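Local coordinates for aminotransferase class I and II (Streptococcus suis 89/1591, PDB 3OP7), which probably transfers amino groups between amino acids and keto acids, using a pyridoxal phosphate cofactor held as a Schiff base on a lysine, at residues Lys156-Asn162 with Ala188-Glu194; His107-Pro113 with Glu128-Ile134; Ala20-Ala25 with His330-Val335. All blocks are in the same frame, centred on the assembly; numbering follows the deposited sequence.

Interaction 1 of 3, residues Lys156-Asn162 with Ala188-Glu194; sequences KMICINN and AYILSDE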
loop_
_atom_site.group_PDB
_atom_site.type_symbol
_atom_site.label_atom_id
_atom_site.label_comp_id
_atom_site.label_asym_id
_atom_site.label_seq_id
_atom_site.Cartn_x
_atom_site.Cartn_y
_atom_site.Cartn_z
ATOM N N LYS A 156 -18.182 7.064 -16.213
ATOM C CA LYS A 156 -16.817 6.552 -16.361
ATOM C C LYS A 156 -16.620 5.139 -15.873
ATOM O O LYS A 156 -15.866 4.356 -16.493
ATOM C CB LYS A 156 -15.821 7.425 -15.642
ATOM C CG LYS A 156 -14.412 6.807 -15.696
ATOM C CD LYS A 156 -13.214 7.701 -15.587
ATOM C CE LYS A 156 -12.937 8.521 -16.825
ATOM N NZ LYS A 156 -11.888 9.532 -16.441
HETATM N N MSE A 157 -17.283 4.794 -14.764
HETATM C CA MSE A 157 -17.020 3.537 -14.081
HETATM C C MSE A 157 -18.196 3.112 -13.230
HETATM O O MSE A 157 -18.871 3.953 -12.659
HETATM C CB MSE A 157 -15.764 3.674 -13.194
HETATM C CG MSE A 157 -15.345 2.351 -12.517
HETATM SE SE MSE A 157 -13.785 2.547 -11.452
HETATM C CE MSE A 157 -12.532 2.777 -12.908
ATOM N N ILE A 158 -18.461 1.800 -13.209
ATOM C CA ILE A 158 -19.379 1.157 -12.317
ATOM C C ILE A 158 -18.547 0.214 -11.444
ATOM O O ILE A 158 -17.729 -0.571 -11.977
ATOM C CB ILE A 158 -20.432 0.332 -13.077
ATOM C CG1 ILE A 158 -21.275 1.239 -13.969
ATOM C CG2 ILE A 158 -21.386 -0.433 -12.094
ATOM C CD1 ILE A 158 -22.050 0.483 -15.067
ATOM N N CYS A 159 -18.720 0.334 -10.129
ATOM C CA CYS A 159 -18.009 -0.505 -9.167
ATOM C C CYS A 159 -18.923 -1.534 -8.561
ATOM O O CYS A 159 -20.016 -1.204 -8.049
ATOM C CB CYS A 159 -17.374 0.357 -8.067
ATOM S SG CYS A 159 -16.270 1.629 -8.606
ATOM N N ILE A 160 -18.497 -2.801 -8.623
ATOM C CA ILE A 160 -19.175 -3.894 -7.972
ATOM C C ILE A 160 -18.199 -4.732 -7.146
ATOM O O ILE A 160 -16.987 -4.637 -7.309
ATOM C CB ILE A 160 -19.871 -4.805 -9.001
ATOM C CG1 ILE A 160 -18.861 -5.533 -9.910
ATOM C CG2 ILE A 160 -20.927 -4.015 -9.833
ATOM C CD1 ILE A 160 -19.586 -6.611 -10.839
ATOM N N ASN A 161 -18.743 -5.578 -6.275
ATOM C CA ASN A 161 -17.980 -6.442 -5.402
ATOM C C ASN A 161 -18.739 -7.776 -5.546
ATOM O O ASN A 161 -19.916 -7.894 -5.205
ATOM C CB ASN A 161 -18.020 -5.829 -4.001
ATOM C CG ASN A 161 -17.209 -6.562 -2.938
ATOM O OD1 ASN A 161 -17.481 -6.351 -1.733
ATOM N ND2 ASN A 161 -16.201 -7.350 -3.329
ATOM N N ASN A 162 -18.066 -8.775 -6.100
ATOM C CA ASN A 162 -18.715 -10.007 -6.521
ATOM C C ASN A 162 -17.847 -11.212 -6.098
ATOM O O ASN A 162 -16.810 -11.467 -6.719
ATOM C CB ASN A 162 -18.914 -10.022 -8.037
ATOM C CG ASN A 162 -20.098 -10.902 -8.468
ATOM O OD1 ASN A 162 -21.125 -11.023 -7.734
ATOM N ND2 ASN A 162 -19.960 -11.562 -9.622
ATOM N N ALA A 188 -18.323 2.512 -20.243
ATOM C CA ALA A 188 -17.925 2.609 -18.832
ATOM C C ALA A 188 -17.080 1.401 -18.446
ATOM O O ALA A 188 -17.338 0.288 -18.881
ATOM C CB ALA A 188 -19.174 2.687 -17.904
ATOM N N TYR A 189 -16.070 1.615 -17.623
ATOM C CA TYR A 189 -15.333 0.512 -17.063
ATOM C C TYR A 189 -16.233 -0.094 -16.038
ATOM O O TYR A 189 -17.064 0.600 -15.449
ATOM C CB TYR A 189 -14.139 0.969 -16.277
ATOM C CG TYR A 189 -13.047 1.672 -17.051
ATOM C CD1 TYR A 189 -12.323 1.001 -17.990
ATOM C CD2 TYR A 189 -12.733 3.026 -16.788
ATOM C CE1 TYR A 189 -11.291 1.661 -18.701
ATOM C CE2 TYR A 189 -11.716 3.684 -17.471
ATOM C CZ TYR A 189 -10.993 2.994 -18.420
ATOM O OH TYR A 189 -9.977 3.648 -19.094
ATOM N N ILE A 190 -16.012 -1.362 -15.760
ATOM C CA ILE A 190 -16.595 -2.014 -14.584
ATOM C C ILE A 190 -15.459 -2.577 -13.735
ATOM O O ILE A 190 -14.733 -3.478 -14.162
ATOM C CB ILE A 190 -17.594 -3.149 -14.929
ATOM C CG1 ILE A 190 -18.807 -2.624 -15.717
ATOM C CG2 ILE A 190 -18.060 -3.814 -13.606
ATOM C CD1 ILE A 190 -19.733 -3.705 -16.276
ATOM N N LEU A 191 -15.277 -1.994 -12.550
ATOM C CA LEU A 191 -14.298 -2.461 -11.582
ATOM C C LEU A 191 -15.061 -3.486 -10.747
ATOM O O LEU A 191 -16.153 -3.182 -10.206
ATOM C CB LEU A 191 -13.878 -1.344 -10.661
ATOM C CG LEU A 191 -13.056 -1.739 -9.404
ATOM C CD1 LEU A 191 -11.804 -2.625 -9.780
ATOM C CD2 LEU A 191 -12.613 -0.494 -8.580
ATOM N N SER A 192 -14.556 -4.707 -10.701
ATOM C CA SER A 192 -15.162 -5.760 -9.893
ATOM C C SER A 192 -14.156 -6.344 -8.886
ATOM O O SER A 192 -13.151 -6.943 -9.268
ATOM C CB SER A 192 -15.690 -6.855 -10.822
ATOM O OG SER A 192 -16.361 -7.868 -10.082
ATOM N N ASP A 193 -14.378 -6.069 -7.608
ATOM C CA ASP A 193 -13.592 -6.626 -6.542
ATOM C C ASP A 193 -14.118 -8.049 -6.274
ATOM O O ASP A 193 -15.269 -8.257 -5.822
ATOM C CB ASP A 193 -13.681 -5.706 -5.321
ATOM C CG ASP A 193 -13.043 -6.287 -4.055
ATOM O OD1 ASP A 193 -12.917 -7.516 -3.907
ATOM O OD2 ASP A 193 -12.803 -5.494 -3.141
ATOM N N GLU A 194 -13.290 -9.005 -6.657
ATOM C CA GLU A 194 -13.619 -10.391 -6.690
ATOM C C GLU A 194 -12.891 -11.223 -5.657
ATOM O O GLU A 194 -12.687 -12.421 -5.855
ATOM C CB GLU A 194 -13.440 -10.939 -8.124
ATOM C CG GLU A 194 -14.393 -10.226 -9.071
ATOM C CD GLU A 194 -14.226 -10.471 -10.561
ATOM O OE1 GLU A 194 -13.179 -10.978 -11.003
ATOM O OE2 GLU A 194 -15.218 -10.167 -11.297
HETATM O O HOH W 1 -17.469 -11.661 -11.087
#
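Strands 157-161 and 189-193 run parallel, and their backbone polar groups pair off in the regular parallel ladder. Y189 N donates to K156 O (3.0 Å), Y189 O accepts from I158 N (2.9 Å), and L191 and I160 carry the alternation on to D193 N on I160 O (3.0 Å). At the C-terminal end D193 O takes two donors, N162 N at 2.9 Å and the side-chain ND2 of N161 at 2.8 Å, while OD1 of N161 accepts from N165 N. S192 OG donates to E194 OE2 (2.8 Å), which also takes I207 N, and a water joins that same OE2 to N162 ND2; E194 OE1 is hydrogen-bonded to S206 OG, and N162 OD1 accepts from M171 N. K156 NZ finds its charge partner in D106. I158, I160 and I190 pack under helix 173-184; M157 and L191 face helix 89-101. D193 OD2 is hydrogen-bonded to N94 and to N1 of the LLP at position 222. This is a beta-alpha-beta unit of the fold-type I aminotransferase sheet, delivering at its C-terminal end the aspartate that holds the cofactor's pyridine nitrogen.

Interaction 2 of 3, residues His107-Pro113 with Glu128-Ile134; sequences HVISLYP and EVDLWQI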
loop_
_atom_site.group_PDB
_atom_site.type_symbol
_atom_site.label_atom_id
_atom_site.label_comp_id
_atom_site.label_asym_id
_atom_site.label_seq_id
_atom_site.Cartn_x
_atom_site.Cartn_y
_atom_site.Cartn_z
ATOM N N HIS A 107 -18.346 10.819 -13.387
ATOM C CA HIS A 107 -19.480 10.170 -12.796
ATOM C C HIS A 107 -19.146 8.687 -12.582
ATOM O O HIS A 107 -18.694 8.002 -13.512
ATOM C CB HIS A 107 -20.711 10.291 -13.731
ATOM C CG HIS A 107 -21.947 9.673 -13.170
ATOM N ND1 HIS A 107 -22.667 8.691 -13.829
ATOM C CD2 HIS A 107 -22.601 9.904 -12.003
ATOM C CE1 HIS A 107 -23.706 8.347 -13.078
ATOM N NE2 HIS A 107 -23.683 9.071 -11.965
ATOM N N VAL A 108 -19.418 8.189 -11.381
ATOM C CA VAL A 108 -19.130 6.798 -11.008
ATOM C C VAL A 108 -20.347 6.270 -10.290
ATOM O O VAL A 108 -20.951 6.992 -9.501
ATOM C CB VAL A 108 -17.886 6.743 -10.053
ATOM C CG1 VAL A 108 -17.708 5.340 -9.415
ATOM C CG2 VAL A 108 -16.625 7.217 -10.782
ATOM N N ILE A 109 -20.727 5.023 -10.571
ATOM C CA ILE A 109 -21.811 4.354 -9.888
ATOM C C ILE A 109 -21.253 3.172 -9.115
ATOM O O ILE A 109 -20.481 2.396 -9.672
ATOM C CB ILE A 109 -22.844 3.842 -10.896
ATOM C CG1 ILE A 109 -23.403 5.007 -11.715
ATOM C CG2 ILE A 109 -23.985 3.030 -10.203
ATOM C CD1 ILE A 109 -24.337 4.557 -12.869
ATOM N N SER A 110 -21.604 3.080 -7.827
ATOM C CA SER A 110 -21.118 2.010 -6.969
ATOM C C SER A 110 -22.233 1.241 -6.385
ATOM O O SER A 110 -23.212 1.835 -5.907
ATOM C CB SER A 110 -20.275 2.562 -5.832
ATOM O OG SER A 110 -19.831 1.497 -4.985
ATOM N N LEU A 111 -22.102 -0.089 -6.451
ATOM C CA LEU A 111 -22.905 -0.988 -5.647
ATOM C C LEU A 111 -22.920 -0.469 -4.202
ATOM O O LEU A 111 -21.931 0.084 -3.728
ATOM C CB LEU A 111 -22.304 -2.401 -5.708
ATOM C CG LEU A 111 -23.104 -3.574 -5.150
ATOM C CD1 LEU A 111 -24.392 -3.756 -5.925
ATOM C CD2 LEU A 111 -22.197 -4.852 -5.129
ATOM N N TYR A 112 -24.046 -0.655 -3.501
ATOM C CA TYR A 112 -24.171 -0.054 -2.177
ATOM C C TYR A 112 -25.231 -0.756 -1.352
ATOM O O TYR A 112 -26.344 -1.041 -1.857
ATOM C CB TYR A 112 -24.506 1.446 -2.267
ATOM C CG TYR A 112 -24.387 2.127 -0.937
ATOM C CD1 TYR A 112 -23.137 2.546 -0.479
ATOM C CD2 TYR A 112 -25.488 2.314 -0.104
ATOM C CE1 TYR A 112 -22.968 3.141 0.744
ATOM C CE2 TYR A 112 -25.329 2.948 1.143
ATOM C CZ TYR A 112 -24.061 3.336 1.558
ATOM O OH TYR A 112 -23.834 3.956 2.781
ATOM N N PRO A 113 -24.899 -1.083 -0.088
ATOM C CA PRO A 113 -23.603 -1.089 0.546
ATOM C C PRO A 113 -22.690 -2.075 -0.111
ATOM O O PRO A 113 -23.123 -3.015 -0.752
ATOM C CB PRO A 113 -23.880 -1.638 1.971
ATOM C CG PRO A 113 -25.193 -1.825 2.092
ATOM C CD PRO A 113 -25.951 -1.444 0.867
ATOM N N GLU A 128 -18.415 12.375 -8.959
ATOM C CA GLU A 128 -19.805 12.387 -8.576
ATOM C C GLU A 128 -20.261 10.935 -8.504
ATOM O O GLU A 128 -20.288 10.253 -9.525
ATOM C CB GLU A 128 -20.611 13.164 -9.620
ATOM C CG GLU A 128 -22.013 13.297 -9.184
ATOM C CD GLU A 128 -22.885 14.161 -10.102
ATOM O OE1 GLU A 128 -22.395 14.800 -11.068
ATOM O OE2 GLU A 128 -24.095 14.160 -9.828
ATOM N N VAL A 129 -20.626 10.461 -7.317
ATOM C CA VAL A 129 -20.869 9.040 -7.084
ATOM C C VAL A 129 -22.326 8.772 -6.780
ATOM O O VAL A 129 -22.863 9.321 -5.831
ATOM C CB VAL A 129 -20.023 8.509 -5.911
ATOM C CG1 VAL A 129 -20.331 6.993 -5.649
ATOM C CG2 VAL A 129 -18.541 8.747 -6.190
ATOM N N ASP A 130 -22.965 7.983 -7.628
ATOM C CA ASP A 130 -24.310 7.508 -7.389
ATOM C C ASP A 130 -24.268 6.091 -6.799
ATOM O O ASP A 130 -23.381 5.289 -7.121
ATOM C CB ASP A 130 -25.085 7.495 -8.720
ATOM C CG ASP A 130 -25.775 8.820 -9.035
ATOM O OD1 ASP A 130 -26.403 9.407 -8.113
ATOM O OD2 ASP A 130 -25.708 9.272 -10.208
ATOM N N LEU A 131 -25.236 5.790 -5.947
ATOM C CA LEU A 131 -25.297 4.526 -5.240
ATOM C C LEU A 131 -26.336 3.608 -5.834
ATOM O O LEU A 131 -27.520 3.950 -5.979
ATOM C CB LEU A 131 -25.560 4.774 -3.769
ATOM C CG LEU A 131 -24.512 5.676 -3.074
ATOM C CD1 LEU A 131 -24.929 5.862 -1.589
ATOM C CD2 LEU A 131 -23.083 5.192 -3.164
ATOM N N TRP A 132 -25.889 2.429 -6.199
ATOM C CA TRP A 132 -26.746 1.432 -6.814
ATOM C C TRP A 132 -27.107 0.426 -5.724
ATOM O O TRP A 132 -26.300 -0.429 -5.366
ATOM C CB TRP A 132 -25.956 0.805 -7.957
ATOM C CG TRP A 132 -26.756 -0.161 -8.813
ATOM C CD1 TRP A 132 -28.119 -0.157 -9.041
ATOM C CD2 TRP A 132 -26.232 -1.249 -9.589
ATOM N NE1 TRP A 132 -28.439 -1.168 -9.895
ATOM C CE2 TRP A 132 -27.316 -1.871 -10.226
ATOM C CE3 TRP A 132 -24.957 -1.779 -9.783
ATOM C CZ2 TRP A 132 -27.146 -2.987 -11.083
ATOM C CZ3 TRP A 132 -24.796 -2.883 -10.623
ATOM C CH2 TRP A 132 -25.856 -3.461 -11.256
ATOM N N GLN A 133 -28.351 0.537 -5.254
ATOM C CA GLN A 133 -28.773 -0.057 -3.967
ATOM C C GLN A 133 -29.133 -1.540 -4.074
ATOM O O GLN A 133 -29.972 -1.930 -4.877
ATOM C CB GLN A 133 -29.996 0.689 -3.377
ATOM C CG GLN A 133 -29.744 2.184 -3.041
ATOM C CD GLN A 133 -28.975 2.419 -1.760
ATOM O OE1 GLN A 133 -28.771 1.497 -0.949
ATOM N NE2 GLN A 133 -28.500 3.660 -1.581
ATOM N N ILE A 134 -28.508 -2.363 -3.225
ATOM C CA ILE A 134 -28.823 -3.767 -3.151
ATOM C C ILE A 134 -30.211 -3.883 -2.519
ATOM O O ILE A 134 -30.612 -3.018 -1.712
ATOM C CB ILE A 134 -27.775 -4.608 -2.397
ATOM C CG1 ILE A 134 -27.700 -4.208 -0.923
ATOM C CG2 ILE A 134 -26.349 -4.479 -3.094
ATOM C CD1 ILE A 134 -26.531 -4.894 -0.151
#
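E128 starts the second of two parallel strands, 107-112 and 128-135, which form a beta-alpha-beta unit with helix 117-124. Its backbone O accepts V108 N (2.9 Å), while its carboxylate turns to R152 in a salt bridge. V129 lies beside V108 on the face covered by that helix. D130 is bonded three times: its N donates to V108 O and its O accepts from S110 N, each at 2.9 Å, and its OD2 receives H107 NE2 at 2.7 Å, near the plane of the imidazole. L131 sets CD1 squarely over the Y112 ring, 3.7 Å from the centroid, a CH-pi contact. W132 N reaches S110 O at 2.8 Å, and the indole packs against helix 144-150. Q133 brings OE1 to the ring edge of Y112, and that oxygen is also hydrogen-bonded to R342. I134 closes the ladder, N to Y112 O at 2.9 Å. H107 NE2 donates to D130 and ND1 is hydrogen-bonded to T155, so a carboxylate and a histidine N-H reinforce the backbone pairing where the strands begin.

Interaction 3 of 3, residues Ala20-Ala25 with His330-Val335; sequences AIYDIA and HGVLLV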
loop_
_atom_site.group_PDB
_atom_site.type_symbol
_atom_site.label_atom_id
_atom_site.label_comp_id
_atom_site.label_asym_id
_atom_site.label_seq_id
_atom_site.Cartn_x
_atom_site.Cartn_y
_atom_site.Cartn_z
ATOM N N ALA A 20 -12.541 -8.915 22.224
ATOM C CA ALA A 20 -13.266 -10.092 21.741
ATOM C C ALA A 20 -12.809 -11.373 22.465
ATOM O O ALA A 20 -11.611 -11.674 22.487
ATOM C CB ALA A 20 -13.052 -10.238 20.253
ATOM N N ILE A 21 -13.749 -12.120 23.034
ATOM C CA ILE A 21 -13.453 -13.485 23.522
ATOM C C ILE A 21 -13.711 -14.473 22.372
ATOM O O ILE A 21 -12.871 -15.333 22.071
ATOM C CB ILE A 21 -14.252 -13.844 24.776
ATOM C CG1 ILE A 21 -13.824 -12.941 25.957
ATOM C CG2 ILE A 21 -14.078 -15.331 25.108
ATOM C CD1 ILE A 21 -14.752 -12.980 27.189
ATOM N N TYR A 22 -14.844 -14.286 21.695
ATOM C CA TYR A 22 -15.251 -15.117 20.546
ATOM C C TYR A 22 -15.381 -14.212 19.327
ATOM O O TYR A 22 -16.381 -13.561 19.155
ATOM C CB TYR A 22 -16.589 -15.840 20.865
ATOM C CG TYR A 22 -16.483 -16.593 22.157
ATOM C CD1 TYR A 22 -15.566 -17.634 22.285
ATOM C CD2 TYR A 22 -17.230 -16.224 23.280
ATOM C CE1 TYR A 22 -15.424 -18.341 23.506
ATOM C CE2 TYR A 22 -17.087 -16.906 24.503
ATOM C CZ TYR A 22 -16.173 -17.966 24.606
ATOM O OH TYR A 22 -16.026 -18.646 25.802
ATOM N N ASP A 23 -14.354 -14.179 18.488
ATOM C CA ASP A 23 -14.309 -13.236 17.354
ATOM C C ASP A 23 -14.936 -13.862 16.105
ATOM O O ASP A 23 -14.317 -14.674 15.453
ATOM C CB ASP A 23 -12.877 -12.812 17.077
ATOM C CG ASP A 23 -12.783 -11.712 16.005
ATOM O OD1 ASP A 23 -13.742 -11.529 15.227
ATOM O OD2 ASP A 23 -11.758 -11.026 15.966
ATOM N N ILE A 24 -16.200 -13.530 15.822
ATOM C CA ILE A 24 -16.865 -13.977 14.592
ATOM C C ILE A 24 -17.159 -12.748 13.709
ATOM O O ILE A 24 -18.193 -12.684 13.037
ATOM C CB ILE A 24 -18.145 -14.829 14.860
ATOM C CG1 ILE A 24 -19.125 -14.126 15.795
ATOM C CG2 ILE A 24 -17.752 -16.119 15.563
ATOM C CD1 ILE A 24 -20.469 -14.891 16.056
ATOM N N ALA A 25 -16.225 -11.797 13.726
ATOM C CA ALA A 25 -16.342 -10.572 12.937
ATOM C C ALA A 25 -15.483 -10.621 11.688
ATOM O O ALA A 25 -15.806 -9.957 10.710
ATOM C CB ALA A 25 -15.945 -9.349 13.775
ATOM N N HIS A 330 -20.968 -11.026 26.782
ATOM C CA HIS A 330 -20.610 -12.405 26.380
ATOM C C HIS A 330 -19.318 -12.555 25.620
ATOM O O HIS A 330 -18.900 -13.684 25.312
ATOM C CB HIS A 330 -21.739 -13.013 25.563
ATOM C CG HIS A 330 -23.014 -13.105 26.327
ATOM N ND1 HIS A 330 -23.171 -13.953 27.400
ATOM C CD2 HIS A 330 -24.168 -12.406 26.227
ATOM C CE1 HIS A 330 -24.379 -13.794 27.906
ATOM N NE2 HIS A 330 -25.007 -12.867 27.206
ATOM N N GLY A 331 -18.681 -11.428 25.303
ATOM C CA GLY A 331 -17.422 -11.434 24.608
ATOM C C GLY A 331 -17.471 -11.822 23.136
ATOM O O GLY A 331 -16.437 -12.131 22.576
ATOM N N VAL A 332 -18.657 -11.781 22.517
ATOM C CA VAL A 332 -18.842 -12.153 21.122
ATOM C C VAL A 332 -18.746 -10.896 20.240
ATOM O O VAL A 332 -19.424 -9.889 20.489
ATOM C CB VAL A 332 -20.229 -12.850 20.875
ATOM C CG1 VAL A 332 -20.423 -13.196 19.398
ATOM C CG2 VAL A 332 -20.397 -14.103 21.751
ATOM N N LEU A 333 -17.875 -10.935 19.254
ATOM C CA LEU A 333 -17.696 -9.777 18.367
ATOM C C LEU A 333 -18.305 -10.050 17.012
ATOM O O LEU A 333 -17.989 -11.057 16.368
ATOM C CB LEU A 333 -16.230 -9.397 18.223
ATOM C CG LEU A 333 -15.949 -8.072 17.466
ATOM C CD1 LEU A 333 -16.397 -6.860 18.293
ATOM C CD2 LEU A 333 -14.484 -7.965 17.076
ATOM N N LEU A 334 -19.194 -9.130 16.607
ATOM C CA LEU A 334 -19.799 -9.076 15.287
ATOM C C LEU A 334 -19.494 -7.679 14.759
ATOM O O LEU A 334 -18.933 -6.844 15.507
ATOM C CB LEU A 334 -21.331 -9.242 15.421
ATOM C CG LEU A 334 -21.846 -10.624 15.853
ATOM C CD1 LEU A 334 -23.309 -10.548 16.283
ATOM C CD2 LEU A 334 -21.698 -11.577 14.695
ATOM N N VAL A 335 -19.878 -7.398 13.513
ATOM C CA VAL A 335 -19.853 -6.015 12.997
ATOM C C VAL A 335 -21.301 -5.573 12.791
ATOM O O VAL A 335 -22.037 -6.220 12.049
ATOM C CB VAL A 335 -19.042 -5.843 11.732
ATOM C CG1 VAL A 335 -19.004 -4.311 11.327
ATOM C CG2 VAL A 335 -17.615 -6.402 11.954
#
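Two very short strands, 22-23 and 332-333, form a parallel two-stranded sheet that ties the N-terminal part of the chain to the strand following helix 319-330, on the far side of the chain's centre from the large mixed sheet's strands 157-161 and 189-193. G331 O accepts two consecutive amides, I21 N at 2.7 Å and Y22 N at 2.8 Å; L333 N then donates to Y22 O (3.0 Å) and I24 N to L333 O (3.1 Å). G331 leaves the helix with positive phi, and any CB there would collide with I21 CD1. At the end of the strand, D23 OD1 accepts A25 N at 2.9 Å in an Asx turn. Apolar side chains fill in around this: A20 CB lies 3.9 Å from L333 CB, I24 CD1 3.7 Å from V332 CG1, and A25 CB 3.8 Å from V335 CG2. L333 also packs on helix 8-16. Across the two segments the polar pairing is thus entirely backbone to backbone, and the side chains meeting there add mainly hydrophobic contact.

From the N terminus, the chain leaves helix 8-16 and lays down 20-25, whose partner 330-335 arrives only after about three hundred residues; interaction 3 therefore closes a loop that contains both of the others. Inside it, interaction 2 closes first, around helix 117-124, and interaction 1 follows in series around helix 173-184, so these two neither nest nor cross. They meet in the mixed sheet, where strand 107-112 borders 157-161: C159 N lies 2.8 Å from I109 O and C159 O 2.9 Å from L111 N, both probable hydrogen bonds. Interaction 3, its centre about 32 Å from that of interaction 1 and 30 Å from that of interaction 2, touches neither, and joins the N-terminal segment to the C-terminal part of the fold.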